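Local atomic coordinates of pyruvate kinase (PDB entry 6QXL), a protein that probably catalyses the final step of glycolysis, moving a phosphoryl group from phosphoenolpyruvate to ADP to yield pyruvate and ATP. Residues V121-L126 / I160-G165; R131-V136 / R147-G152; K91-T96 / A141-C146. All blocks are in the same frame, centred on the assembly; numbering follows the deposited sequence.

Interaction 1: V121-L126 / I160-G165; sequences VGDELL and INRRGG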
ATOM      1  N   VAL A 121      44.771 -16.419 -19.884  1.00 35.55           N
ATOM      2  CA  VAL A 121      44.812 -15.460 -20.954  1.00 34.44           C
ATOM      3  C   VAL A 121      43.460 -14.761 -21.068  1.00 33.40           C
ATOM      4  O   VAL A 121      42.430 -15.410 -21.025  1.00 39.58           O
ATOM      5  CB  VAL A 121      45.164 -16.144 -22.313  1.00 34.81           C
ATOM      6  CG1 VAL A 121      45.270 -15.115 -23.439  1.00 37.14           C
ATOM      7  CG2 VAL A 121      46.449 -16.953 -22.203  1.00 33.24           C
ATOM      8  N   GLY A 122      43.480 -13.441 -21.156  1.00 32.72           N
ATOM      9  CA  GLY A 122      42.251 -12.647 -21.205  1.00 33.00           C
ATOM     10  C   GLY A 122      41.859 -11.997 -19.897  1.00 36.33           C
ATOM     11  O   GLY A 122      41.200 -10.993 -19.913  1.00 39.17           O
ATOM     12  N   ASP A 123      42.275 -12.569 -18.768  1.00 39.97           N
ATOM     13  CA  ASP A 123      41.949 -11.997 -17.452  1.00 38.14           C
ATOM     14  C   ASP A 123      42.446 -10.554 -17.343  1.00 37.23           C
ATOM     15  O   ASP A 123      43.527 -10.237 -17.866  1.00 41.09           O
ATOM     16  CB  ASP A 123      42.549 -12.829 -16.328  1.00 39.50           C
ATOM     17  CG  ASP A 123      41.868 -14.209 -16.168  1.00 41.12           C
ATOM     18  OD1 ASP A 123      40.945 -14.547 -16.940  1.00 44.96           O
ATOM     19  OD2 ASP A 123      42.274 -15.015 -15.302  1.00 38.85           O
ATOM     20  N   GLU A 124      41.665  -9.679 -16.730  1.00 38.80           N
ATOM     21  CA  GLU A 124      42.095  -8.313 -16.455  1.00 40.80           C
ATOM     22  C   GLU A 124      42.504  -8.201 -15.000  1.00 37.88           C
ATOM     23  O   GLU A 124      41.772  -8.643 -14.126  1.00 34.71           O
ATOM     24  CB  GLU A 124      40.993  -7.276 -16.785  1.00 46.34           C
ATOM     25  CG  GLU A 124      40.558  -7.340 -18.244  1.00 50.74           C
ATOM     26  CD  GLU A 124      39.784  -6.185 -18.809  1.00 56.80           C
ATOM     27  OE1 GLU A 124      39.201  -6.378 -19.892  1.00 66.08           O
ATOM     28  OE2 GLU A 124      39.702  -5.098 -18.197  1.00 65.65           O
ATOM     29  N   LEU A 125      43.677  -7.623 -14.754  1.00 39.30           N
ATOM     30  CA  LEU A 125      44.209  -7.453 -13.406  1.00 38.83           C
ATOM     31  C   LEU A 125      44.193  -5.978 -13.062  1.00 39.76           C
ATOM     32  O   LEU A 125      44.534  -5.139 -13.888  1.00 44.83           O
ATOM     33  CB  LEU A 125      45.632  -7.986 -13.323  1.00 40.18           C
ATOM     34  CG  LEU A 125      45.816  -9.466 -13.650  1.00 42.28           C
ATOM     35  CD1 LEU A 125      47.359  -9.734 -13.799  1.00 45.92           C
ATOM     36  CD2 LEU A 125      45.070 -10.343 -12.638  1.00 41.07           C
ATOM     37  N   LEU A 126      43.789  -5.666 -11.839  1.00 42.65           N
ATOM     38  CA  LEU A 126      43.671  -4.302 -11.367  1.00 42.55           C
ATOM     39  C   LEU A 126      44.621  -4.099 -10.195  1.00 38.16           C
ATOM     40  O   LEU A 126      44.615  -4.864  -9.237  1.00 39.25           O
ATOM     41  CB  LEU A 126      42.239  -4.021 -10.950  1.00 46.26           C
ATOM     42  CG  LEU A 126      41.254  -3.782 -12.120  1.00 46.98           C
ATOM     43  CD1 LEU A 126      40.715  -5.022 -12.782  1.00 54.82           C
ATOM     44  CD2 LEU A 126      40.069  -2.980 -11.758  1.00 50.05           C
ATOM     45  N   ILE A 160      46.953  -6.117  -5.862  1.00 36.55           N
ATOM     46  CA  ILE A 160      46.502  -6.606  -7.159  1.00 41.50           C
ATOM     47  C   ILE A 160      45.293  -7.510  -6.943  1.00 40.16           C
ATOM     48  O   ILE A 160      45.224  -8.262  -5.981  1.00 41.16           O
ATOM     49  CB  ILE A 160      47.658  -7.337  -7.902  1.00 44.40           C
ATOM     50  CG1 ILE A 160      47.216  -7.812  -9.275  1.00 47.90           C
ATOM     51  CG2 ILE A 160      48.173  -8.502  -7.113  1.00 44.40           C
ATOM     52  CD1 ILE A 160      48.359  -8.269 -10.149  1.00 50.10           C
ATOM     53  N   ASN A 161      44.331  -7.423  -7.845  1.00 38.01           N
ATOM     54  CA  ASN A 161      43.204  -8.347  -7.868  1.00 41.66           C
ATOM     55  C   ASN A 161      42.777  -8.588  -9.292  1.00 37.92           C
ATOM     56  O   ASN A 161      43.155  -7.879 -10.180  1.00 43.40           O
ATOM     57  CB  ASN A 161      42.022  -7.858  -7.021  1.00 49.18           C
ATOM     58  CG  ASN A 161      41.093  -9.015  -6.558  1.00 51.83           C
ATOM     59  OD1 ASN A 161      41.142 -10.151  -7.032  1.00 45.90           O
ATOM     60  ND2 ASN A 161      40.262  -8.713  -5.576  1.00 62.99           N
ATOM     61  N   ARG A 162      41.970  -9.607  -9.510  1.00 39.36           N
ATOM     62  CA  ARG A 162      41.397  -9.928 -10.768  1.00 38.36           C
ATOM     63  C   ARG A 162      39.958  -9.415 -10.880  1.00 35.91           C
ATOM     64  O   ARG A 162      39.139  -9.651 -10.004  1.00 41.75           O
ATOM     65  CB  ARG A 162      41.438 -11.411 -10.965  1.00 38.94           C
ATOM     66  CG  ARG A 162      41.063 -11.845 -12.390  1.00 43.47           C
ATOM     67  CD  ARG A 162      41.237 -13.200 -12.790  1.00 45.94           C
ATOM     68  NE  ARG A 162      40.405 -14.095 -12.020  1.00 46.04           N
ATOM     69  CZ  ARG A 162      40.358 -15.380 -12.172  1.00 46.39           C
ATOM     70  NH1 ARG A 162      40.998 -16.015 -13.209  1.00 49.65           N
ATOM     71  NH2 ARG A 162      39.667 -16.117 -11.277  1.00 47.48           N
ATOM     72  N   ARG A 163      39.670  -8.786 -12.034  1.00 33.81           N
ATOM     73  CA  ARG A 163      38.337  -8.362 -12.339  1.00 38.40           C
ATOM     74  C   ARG A 163      37.476  -9.666 -12.393  1.00 39.54           C
ATOM     75  O   ARG A 163      37.751 -10.575 -13.120  1.00 45.91           O
ATOM     76  CB  ARG A 163      38.281  -7.657 -13.676  1.00 41.61           C
ATOM     77  CG  ARG A 163      36.914  -7.142 -14.110  1.00 42.90           C
ATOM     78  CD  ARG A 163      37.140  -6.116 -15.192  1.00 46.30           C
ATOM     79  NE  ARG A 163      37.187  -4.782 -14.599  1.00 52.56           N
ATOM     80  CZ  ARG A 163      37.856  -3.710 -15.096  1.00 63.86           C
ATOM     81  NH1 ARG A 163      38.420  -3.761 -16.284  1.00 67.39           N
ATOM     82  NH2 ARG A 163      37.828  -2.576 -14.438  1.00 64.84           N
ATOM     83  N   GLY A 164      36.420  -9.692 -11.607  1.00 41.21           N
ATOM     84  CA  GLY A 164      35.567 -10.805 -11.477  1.00 35.53           C
ATOM     85  C   GLY A 164      35.811 -11.623 -10.222  1.00 36.14           C
ATOM     86  O   GLY A 164      35.023 -12.525  -9.975  1.00 33.64           O
ATOM     87  N   GLY A 165      36.961 -11.426  -9.552  1.00 36.64           N
ATOM     88  CA  GLY A 165      37.325 -12.203  -8.412  1.00 38.36           C
ATOM     89  C   GLY A 165      37.738 -13.617  -8.749  1.00 38.74           C
ATOM     90  O   GLY A 165      38.380 -13.843  -9.767  1.00 42.03           O
TER
HETATM   91  O   HOH W   1      38.939 -10.999 -15.767  1.00 44.71           O
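Asp123, just before strand 124-126 of the B domain, forms a salt bridge with Arg162 at the end of the antiparallel strand 160-162, where the type II turn from Arg162 to Gly165 begins. Asp123 OD2 takes Arg162 NH1 at 2.6 Å, lying in the guanidinium plane while the nitrogen sits above the carboxylate plane; the two flat groups are 78° apart. The Gly120 backbone N also bonds to OD2. Next, Glu124 O accepts the Arg163 N-H, while its side chain lies beside that of Arg163, with a weak hydrogen bond within the salt bridge from NH1 to OE2 (2.7 Å). A water joins Glu124 N to Arg163 O. Leu125, a non-hydrogen-bonded partner of Arg162, points to the same face as Arg162, opposite to Leu126, and its CD1 meets Ile160 CD1 at 4.1 Å. Two backbone bonds pair Leu126 with Asn161, Leu126 N to Asn161 O at 2.8 Å and Asn161 N to Leu126 O at 2.9 Å, and Leu126 CD1 covers the centre of one face of the Arg163 guanidinium. The turn is tied back to the strand by Arg162, whose NE and NH2 both donate to Gly165 O, each at 3.0 Å.

Interaction 2: R131-V136 / R147-G152; sequences RVVMVV and RVLIGG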
ATOM      1  N   ARG A 131      43.660   1.669 -10.150  1.00 50.35           N
ATOM      2  CA  ARG A 131      44.351   2.790 -10.820  1.00 52.10           C
ATOM      3  C   ARG A 131      45.073   2.376 -12.100  1.00 51.16           C
ATOM      4  O   ARG A 131      45.094   3.123 -13.056  1.00 51.22           O
ATOM      5  CB  ARG A 131      45.325   3.475  -9.842  1.00 57.72           C
ATOM      6  CG  ARG A 131      44.607   4.484  -8.988  1.00 62.90           C
ATOM      7  CD  ARG A 131      45.202   4.727  -7.586  1.00 72.36           C
ATOM      8  NE  ARG A 131      44.332   5.623  -6.817  1.00 79.22           N
ATOM      9  CZ  ARG A 131      43.768   5.374  -5.608  1.00 85.15           C
ATOM     10  NH1 ARG A 131      43.934   4.185  -4.992  1.00 94.79           N
ATOM     11  NH2 ARG A 131      42.957   6.292  -5.105  1.00 89.20           N
ATOM     12  N   VAL A 132      45.676   1.190 -12.064  1.00 52.77           N
ATOM     13  CA  VAL A 132      46.357   0.594 -13.208  1.00 49.54           C
ATOM     14  C   VAL A 132      45.624  -0.687 -13.570  1.00 45.05           C
ATOM     15  O   VAL A 132      45.196  -1.425 -12.700  1.00 48.45           O
ATOM     16  CB  VAL A 132      47.828   0.299 -12.858  1.00 48.95           C
ATOM     17  CG1 VAL A 132      48.502  -0.533 -13.949  1.00 50.46           C
ATOM     18  CG2 VAL A 132      48.589   1.610 -12.674  1.00 54.44           C
ATOM     19  N   VAL A 133      45.467  -0.933 -14.863  1.00 41.02           N
ATOM     20  CA  VAL A 133      44.753  -2.114 -15.341  1.00 43.21           C
ATOM     21  C   VAL A 133      45.581  -2.800 -16.424  1.00 44.20           C
ATOM     22  O   VAL A 133      46.120  -2.135 -17.318  1.00 45.45           O
ATOM     23  CB  VAL A 133      43.364  -1.763 -15.923  1.00 45.46           C
ATOM     24  CG1 VAL A 133      42.639  -3.022 -16.409  1.00 47.80           C
ATOM     25  CG2 VAL A 133      42.528  -1.023 -14.892  1.00 48.73           C
ATOM     26  N   MET A 134      45.666  -4.125 -16.338  1.00 40.49           N
ATOM     27  CA  MET A 134      46.387  -4.921 -17.315  1.00 40.67           C
ATOM     28  C   MET A 134      45.568  -6.112 -17.746  1.00 39.79           C
ATOM     29  O   MET A 134      44.663  -6.553 -17.021  1.00 38.77           O
ATOM     30  CB  MET A 134      47.695  -5.416 -16.714  1.00 41.05           C
ATOM     31  CG  MET A 134      48.481  -4.319 -16.031  1.00 43.31           C
ATOM     32  SD  MET A 134      50.160  -4.878 -15.859  1.00 44.87           S
ATOM     33  CE  MET A 134      50.801  -3.654 -14.700  1.00 54.59           C
ATOM     34  N   VAL A 135      45.889  -6.626 -18.930  1.00 38.39           N
ATOM     35  CA  VAL A 135      45.285  -7.852 -19.426  1.00 38.71           C
ATOM     36  C   VAL A 135      46.383  -8.907 -19.615  1.00 36.53           C
ATOM     37  O   VAL A 135      47.475  -8.593 -20.087  1.00 35.44           O
ATOM     38  CB  VAL A 135      44.486  -7.607 -20.724  1.00 41.93           C
ATOM     39  CG1 VAL A 135      45.381  -7.039 -21.832  1.00 41.78           C
ATOM     40  CG2 VAL A 135      43.784  -8.897 -21.178  1.00 42.25           C
ATOM     41  N   VAL A 136      46.070 -10.149 -19.254  1.00 33.71           N
ATOM     42  CA  VAL A 136      47.022 -11.245 -19.353  1.00 33.23           C
ATOM     43  C   VAL A 136      47.083 -11.720 -20.808  1.00 34.73           C
ATOM     44  O   VAL A 136      46.073 -12.138 -21.378  1.00 36.72           O
ATOM     45  CB  VAL A 136      46.613 -12.417 -18.437  1.00 38.38           C
ATOM     46  CG1 VAL A 136      47.555 -13.612 -18.598  1.00 44.82           C
ATOM     47  CG2 VAL A 136      46.577 -11.971 -16.985  1.00 37.39           C
ATOM     48  N   ARG A 147      49.755  -6.902 -20.949  1.00 37.94           N
ATOM     49  CA  ARG A 147      49.742  -5.618 -21.632  1.00 42.41           C
ATOM     50  C   ARG A 147      48.981  -4.614 -20.766  1.00 44.18           C
ATOM     51  O   ARG A 147      47.915  -4.942 -20.214  1.00 41.18           O
ATOM     52  CB  ARG A 147      49.046  -5.759 -22.996  1.00 46.35           C
ATOM     53  CG  ARG A 147      49.266  -4.579 -23.913  1.00 44.90           C
ATOM     54  CD  ARG A 147      48.593  -4.734 -25.258  1.00 43.53           C
ATOM     55  NE  ARG A 147      47.134  -4.675 -25.190  1.00 43.12           N
ATOM     56  CZ  ARG A 147      46.274  -5.694 -25.303  1.00 40.76           C
ATOM     57  NH1 ARG A 147      46.709  -6.950 -25.458  1.00 45.18           N
ATOM     58  NH2 ARG A 147      44.975  -5.464 -25.252  1.00 38.89           N
ATOM     59  N   VAL A 148      49.502  -3.397 -20.661  1.00 45.76           N
ATOM     60  CA  VAL A 148      48.849  -2.357 -19.878  1.00 39.56           C
ATOM     61  C   VAL A 148      47.678  -1.770 -20.677  1.00 38.68           C
ATOM     62  O   VAL A 148      47.829  -1.346 -21.827  1.00 40.48           O
ATOM     63  CB  VAL A 148      49.844  -1.241 -19.496  1.00 39.20           C
ATOM     64  CG1 VAL A 148      49.136  -0.080 -18.785  1.00 41.18           C
ATOM     65  CG2 VAL A 148      50.982  -1.814 -18.647  1.00 38.94           C
ATOM     66  N   LEU A 149      46.499  -1.787 -20.061  1.00 40.45           N
ATOM     67  CA  LEU A 149      45.292  -1.184 -20.636  1.00 38.77           C
ATOM     68  C   LEU A 149      45.127   0.257 -20.153  1.00 41.62           C
ATOM     69  O   LEU A 149      44.740   1.132 -20.928  1.00 44.99           O
ATOM     70  CB  LEU A 149      44.057  -1.987 -20.265  1.00 39.60           C
ATOM     71  CG  LEU A 149      43.966  -3.357 -20.962  1.00 42.40           C
ATOM     72  CD1 LEU A 149      42.627  -4.016 -20.636  1.00 44.37           C
ATOM     73  CD2 LEU A 149      44.238  -3.330 -22.494  1.00 43.08           C
ATOM     74  N   ILE A 150      45.384   0.488 -18.866  1.00 39.87           N
ATOM     75  CA  ILE A 150      45.309   1.809 -18.277  1.00 44.16           C
ATOM     76  C   ILE A 150      46.586   2.030 -17.487  1.00 42.74           C
ATOM     77  O   ILE A 150      46.895   1.278 -16.563  1.00 42.41           O
ATOM     78  CB  ILE A 150      44.075   1.948 -17.364  1.00 48.26           C
ATOM     79  CG1 ILE A 150      42.799   1.978 -18.232  1.00 48.28           C
ATOM     80  CG2 ILE A 150      44.167   3.198 -16.484  1.00 45.95           C
ATOM     81  CD1 ILE A 150      41.549   1.490 -17.528  1.00 55.15           C
ATOM     82  N   GLY A 151      47.311   3.075 -17.864  1.00 45.36           N
ATOM     83  CA  GLY A 151      48.601   3.359 -17.289  1.00 46.73           C
ATOM     84  C   GLY A 151      48.525   4.085 -15.979  1.00 48.00           C
ATOM     85  O   GLY A 151      47.467   4.431 -15.511  1.00 49.12           O
ATOM     86  N   GLY A 152      49.705   4.347 -15.426  1.00 46.08           N
ATOM     87  CA  GLY A 152      49.849   5.035 -14.165  1.00 44.48           C
ATOM     88  C   GLY A 152      51.091   4.588 -13.436  1.00 42.27           C
ATOM     89  O   GLY A 152      51.886   3.829 -13.970  1.00 47.35           O
TER
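A beta hairpin with a classic bulge brings Val133 against both Leu149 and Ile150, in the antiparallel sheet of the B domain. The bulge centres on Val133 O, which accepts two backbone N-H groups from the same face of its carbonyl plane: Leu149 N at 2.8 Å and Ile150 N at 3.1 Å. Val133 N returns the bond to Ile150 O. The extra residue shifts the register by one, so Met134 stands opposite Val148 as a non-hydrogen-bonded pair, and Val135 then exchanges two backbone bonds with Arg147.

On the face carrying Val133, Val135 and Arg147, the side chains of Val133 and Ile150 lie side by side, CG2 touching CD1 at 3.8 Å. Val135 CG1, between the backbone N and the carbonyl carbon (chi1 59°), reaches Leu149 CD2 at 3.9 Å. The same methyl rests 3.6 Å above the Arg147 guanidinium plane, offset toward its rim; the polar end of that arginine goes on to a salt bridge with Glu137. The opposite face is apolar: Met134 SD approaches Val148 CG2 at 4.2 Å, beside Phe92 and Phe94. Near the far end, Val132 CG2 comes within 3.9 Å of Gly152 CA. The backbone angles of Gly152 (phi 150°) call for glycine, since a CB would press on the preceding carbonyl. Ile150 also packs on Met293 of the second subunit.

Chemically, the backbone supplies the polar links across the hairpin and the side chains add mostly van der Waals contact. One carbonyl oxygen serves both N-H groups of the bulge, so the two successive amides of Leu149 and Ile150 are satisfied while the chain turns its corner.

Interaction 3: K91-T96 / A141-C146; sequences KFRFST and ADELRC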
ATOM      1  N   LYS A  91      54.398  -3.608 -22.043  1.00 41.58           N
ATOM      2  CA  LYS A  91      54.395  -4.997 -21.617  1.00 37.14           C
ATOM      3  C   LYS A  91      54.948  -5.078 -20.209  1.00 37.89           C
ATOM      4  O   LYS A  91      55.857  -4.321 -19.832  1.00 38.38           O
ATOM      5  CB  LYS A  91      55.237  -5.843 -22.540  1.00 38.75           C
ATOM      6  CG  LYS A  91      54.818  -5.780 -24.004  1.00 43.91           C
ATOM      7  CD  LYS A  91      53.393  -6.268 -24.281  1.00 49.68           C
ATOM      8  CE  LYS A  91      53.273  -6.384 -25.813  1.00 50.98           C
ATOM      9  NZ  LYS A  91      51.884  -6.691 -26.130  1.00 55.08           N
ATOM     10  N   PHE A  92      54.377  -5.973 -19.414  1.00 39.28           N
ATOM     11  CA  PHE A  92      54.761  -6.084 -18.025  1.00 35.85           C
ATOM     12  C   PHE A  92      54.503  -7.488 -17.513  1.00 37.75           C
ATOM     13  O   PHE A  92      53.559  -8.143 -17.943  1.00 44.90           O
ATOM     14  CB  PHE A  92      54.037  -5.045 -17.180  1.00 34.22           C
ATOM     15  CG  PHE A  92      54.614  -4.860 -15.824  1.00 32.62           C
ATOM     16  CD1 PHE A  92      55.762  -4.104 -15.674  1.00 32.25           C
ATOM     17  CD2 PHE A  92      54.056  -5.470 -14.707  1.00 33.09           C
ATOM     18  CE1 PHE A  92      56.348  -3.953 -14.410  1.00 32.37           C
ATOM     19  CE2 PHE A  92      54.622  -5.316 -13.454  1.00 35.50           C
ATOM     20  CZ  PHE A  92      55.774  -4.547 -13.307  1.00 32.91           C
ATOM     21  N   ARG A  93      55.342  -7.928 -16.581  1.00 34.99           N
ATOM     22  CA  ARG A  93      55.296  -9.300 -16.097  1.00 34.76           C
ATOM     23  C   ARG A  93      55.264  -9.375 -14.587  1.00 34.45           C
ATOM     24  O   ARG A  93      55.936  -8.599 -13.898  1.00 34.53           O
ATOM     25  CB  ARG A  93      56.531 -10.067 -16.583  1.00 38.96           C
ATOM     26  CG  ARG A  93      56.546 -10.375 -18.054  1.00 45.17           C
ATOM     27  CD  ARG A  93      57.805 -11.159 -18.432  1.00 48.94           C
ATOM     28  NE  ARG A  93      59.046 -10.437 -18.220  1.00 50.65           N
ATOM     29  CZ  ARG A  93      60.096 -10.857 -17.474  1.00 48.81           C
ATOM     30  NH1 ARG A  93      60.048 -11.975 -16.776  1.00 41.23           N
ATOM     31  NH2 ARG A  93      61.183 -10.127 -17.384  1.00 52.12           N
ATOM     32  N   PHE A  94      54.506 -10.348 -14.098  1.00 30.17           N
ATOM     33  CA  PHE A  94      54.465 -10.691 -12.687  1.00 29.02           C
ATOM     34  C   PHE A  94      55.081 -12.091 -12.554  1.00 30.73           C
ATOM     35  O   PHE A  94      54.549 -13.031 -13.144  1.00 27.67           O
ATOM     36  CB  PHE A  94      53.032 -10.693 -12.189  1.00 26.95           C
ATOM     37  CG  PHE A  94      52.326  -9.386 -12.375  1.00 25.65           C
ATOM     38  CD1 PHE A  94      52.518  -8.354 -11.482  1.00 25.43           C
ATOM     39  CD2 PHE A  94      51.476  -9.180 -13.457  1.00 25.77           C
ATOM     40  CE1 PHE A  94      51.897  -7.145 -11.664  1.00 26.74           C
ATOM     41  CE2 PHE A  94      50.860  -7.945 -13.630  1.00 25.08           C
ATOM     42  CZ  PHE A  94      51.075  -6.937 -12.719  1.00 25.55           C
ATOM     43  N   SER A  95      56.188 -12.212 -11.798  1.00 29.06           N
ATOM     44  CA  SER A  95      56.933 -13.463 -11.785  1.00 31.99           C
ATOM     45  C   SER A  95      57.225 -13.944 -10.385  1.00 33.07           C
ATOM     46  O   SER A  95      57.818 -13.186  -9.545  1.00 36.01           O
ATOM     47  CB  SER A  95      58.275 -13.345 -12.556  1.00 34.99           C
ATOM     48  OG  SER A  95      58.971 -14.586 -12.564  1.00 37.52           O
ATOM     49  N   THR A  96      56.946 -15.206 -10.130  1.00 34.61           N
ATOM     50  CA  THR A  96      57.297 -15.831  -8.864  1.00 35.20           C
ATOM     51  C   THR A  96      58.764 -16.138  -8.763  1.00 32.77           C
ATOM     52  O   THR A  96      59.282 -16.306  -7.668  1.00 35.89           O
ATOM     53  CB  THR A  96      56.505 -17.144  -8.655  1.00 33.46           C
ATOM     54  OG1 THR A  96      56.791 -18.019  -9.713  1.00 32.42           O
ATOM     55  CG2 THR A  96      54.984 -16.858  -8.580  1.00 36.34           C
ATOM     56  N   ALA A 141      54.480 -21.236 -16.336  1.00 30.91           N
ATOM     57  CA  ALA A 141      54.379 -21.870 -15.019  1.00 31.55           C
ATOM     58  C   ALA A 141      54.682 -20.905 -13.865  1.00 36.72           C
ATOM     59  O   ALA A 141      54.177 -21.052 -12.779  1.00 37.69           O
ATOM     60  CB  ALA A 141      55.307 -23.068 -14.938  1.00 32.06           C
ATOM     61  N   ASP A 142      55.526 -19.902 -14.105  1.00 40.11           N
ATOM     62  CA  ASP A 142      56.026 -19.027 -13.077  1.00 36.39           C
ATOM     63  C   ASP A 142      55.702 -17.527 -13.279  1.00 32.33           C
ATOM     64  O   ASP A 142      56.201 -16.711 -12.507  1.00 36.02           O
ATOM     65  CB  ASP A 142      57.524 -19.223 -12.956  1.00 36.43           C
ATOM     66  CG  ASP A 142      58.300 -18.716 -14.187  1.00 43.05           C
ATOM     67  OD1 ASP A 142      57.753 -18.737 -15.313  1.00 39.61           O
ATOM     68  OD2 ASP A 142      59.466 -18.254 -14.030  1.00 42.06           O
ATOM     69  N   GLU A 143      54.927 -17.159 -14.302  1.00 30.38           N
ATOM     70  CA  GLU A 143      54.707 -15.763 -14.544  1.00 32.84           C
ATOM     71  C   GLU A 143      53.508 -15.482 -15.406  1.00 28.54           C
ATOM     72  O   GLU A 143      53.065 -16.357 -16.181  1.00 28.16           O
ATOM     73  CB  GLU A 143      55.944 -15.072 -15.183  1.00 41.77           C
ATOM     74  CG  GLU A 143      56.354 -15.488 -16.536  1.00 44.53           C
ATOM     75  CD  GLU A 143      57.641 -14.820 -17.008  1.00 46.34           C
ATOM     76  OE1 GLU A 143      57.835 -14.611 -18.255  1.00 45.14           O
ATOM     77  OE2 GLU A 143      58.475 -14.422 -16.209  1.00 50.33           O
ATOM     78  N   LEU A 144      52.995 -14.253 -15.291  1.00 28.88           N
ATOM     79  CA  LEU A 144      51.946 -13.759 -16.157  1.00 30.64           C
ATOM     80  C   LEU A 144      52.539 -12.623 -16.992  1.00 30.48           C
ATOM     81  O   LEU A 144      53.178 -11.706 -16.450  1.00 33.09           O
ATOM     82  CB  LEU A 144      50.782 -13.228 -15.359  1.00 33.53           C
ATOM     83  CG  LEU A 144      49.990 -14.220 -14.499  1.00 35.37           C
ATOM     84  CD1 LEU A 144      48.862 -13.479 -13.776  1.00 38.07           C
ATOM     85  CD2 LEU A 144      49.321 -15.356 -15.286  1.00 39.83           C
ATOM     86  N   ARG A 145      52.341 -12.692 -18.308  1.00 30.90           N
ATOM     87  CA  ARG A 145      52.852 -11.691 -19.225  1.00 31.17           C
ATOM     88  C   ARG A 145      51.694 -10.855 -19.718  1.00 31.09           C
ATOM     89  O   ARG A 145      50.762 -11.384 -20.343  1.00 31.39           O
ATOM     90  CB  ARG A 145      53.530 -12.352 -20.408  1.00 33.18           C
ATOM     91  CG  ARG A 145      54.797 -13.089 -20.026  1.00 34.73           C
ATOM     92  CD  ARG A 145      55.255 -14.039 -21.105  1.00 36.86           C
ATOM     93  NE  ARG A 145      56.185 -15.018 -20.532  1.00 36.37           N
ATOM     94  CZ  ARG A 145      56.441 -16.230 -20.992  1.00 36.59           C
ATOM     95  NH1 ARG A 145      55.927 -16.582 -22.178  1.00 36.61           N
ATOM     96  NH2 ARG A 145      57.307 -16.990 -20.366  1.00 37.62           N
ATOM     97  N   CYS A 146      51.756  -9.549 -19.448  1.00 29.08           N
ATOM     98  CA  CYS A 146      50.602  -8.686 -19.596  1.00 33.67           C
ATOM     99  C   CYS A 146      50.851  -7.484 -20.491  1.00 34.31           C
ATOM    100  O   CYS A 146      51.999  -7.094 -20.756  1.00 36.93           O
ATOM    101  CB  CYS A 146      50.151  -8.199 -18.219  1.00 34.40           C
ATOM    102  SG  CYS A 146      49.874  -9.520 -17.005  1.00 37.33           S
TER
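Strand 91-95 lies antiparallel to strand 143-146 in the mixed sheet of the B domain, its central pairs being Phe94 with Leu144 and Arg93 with Arg145. Phe94 and Leu144 exchange two backbone bonds, Phe94 N to Leu144 O at 3.0 Å and Leu144 N to Phe94 O at 2.9 Å, and Phe92 does the same with Cys146.

A charged network runs over the face that carries Arg93, Glu143 and Arg145. Arg93 NH1 donates to Glu143 OE2 at 3.0 Å, on the syn side but out of the carboxylate plane, with the acceptor in the guanidinium plane. Glu143 OE1 is gripped side-on by Arg145: NE comes in at 2.8 Å on the anti lone pair and NH2 at 3.2 Å from above the carboxylate plane. One carboxylate thus lies between two arginines, which probably eases the repulsion between them; their chains run side by side, with the two CG atoms 3.8 Å apart. Arg145 NH1 has a further partner in Glu138.

Across the sheet, Cys146 SG sits at the edge of the Phe94 ring, 3.9 Å from CE2, while Phe92 CD2 lies over one face, toward its rim. Just past the end of strand 91-95, Asp142 O takes both Thr96 N and Thr96 OG1, the latter at 3.1 Å; OG1 sits between the backbone N and the carbonyl carbon (chi1 59°), beside the N-H that shares its acceptor.

Strand 107-109 flanks strand 91-95 on its other edge, and strand 132-139 pairs with 143-148; Phe94 and Cys146 pack on Leu125 of strand 124-127 and on Met134.

In the fold
All three contacts belong to one mixed B-domain sheet, in the order 159-162, 124-127, 132-139, 143-148, 91-95. Interaction 1 meets interaction 2 through neighbouring strands, Leu125 N lying 2.7 Å from Met134 O, a probable hydrogen bond; their centres are about 10 Å apart. Interaction 3 shares strand 143-148 with interaction 2, and its centre is about 13 Å from both other centres. Phe94 joins all three: its CE2 is 3.9 Å from Leu125 CD1 and its CZ 3.8 Å from Met134 CE. Interaction 1 is nearer the metal than interaction 2: the Asn161 side chain, hydrogen-bonded to Glu254, lies about 8 Å from the magnesium ion held by Glu223 and Asp250, about 9 Å from malonate.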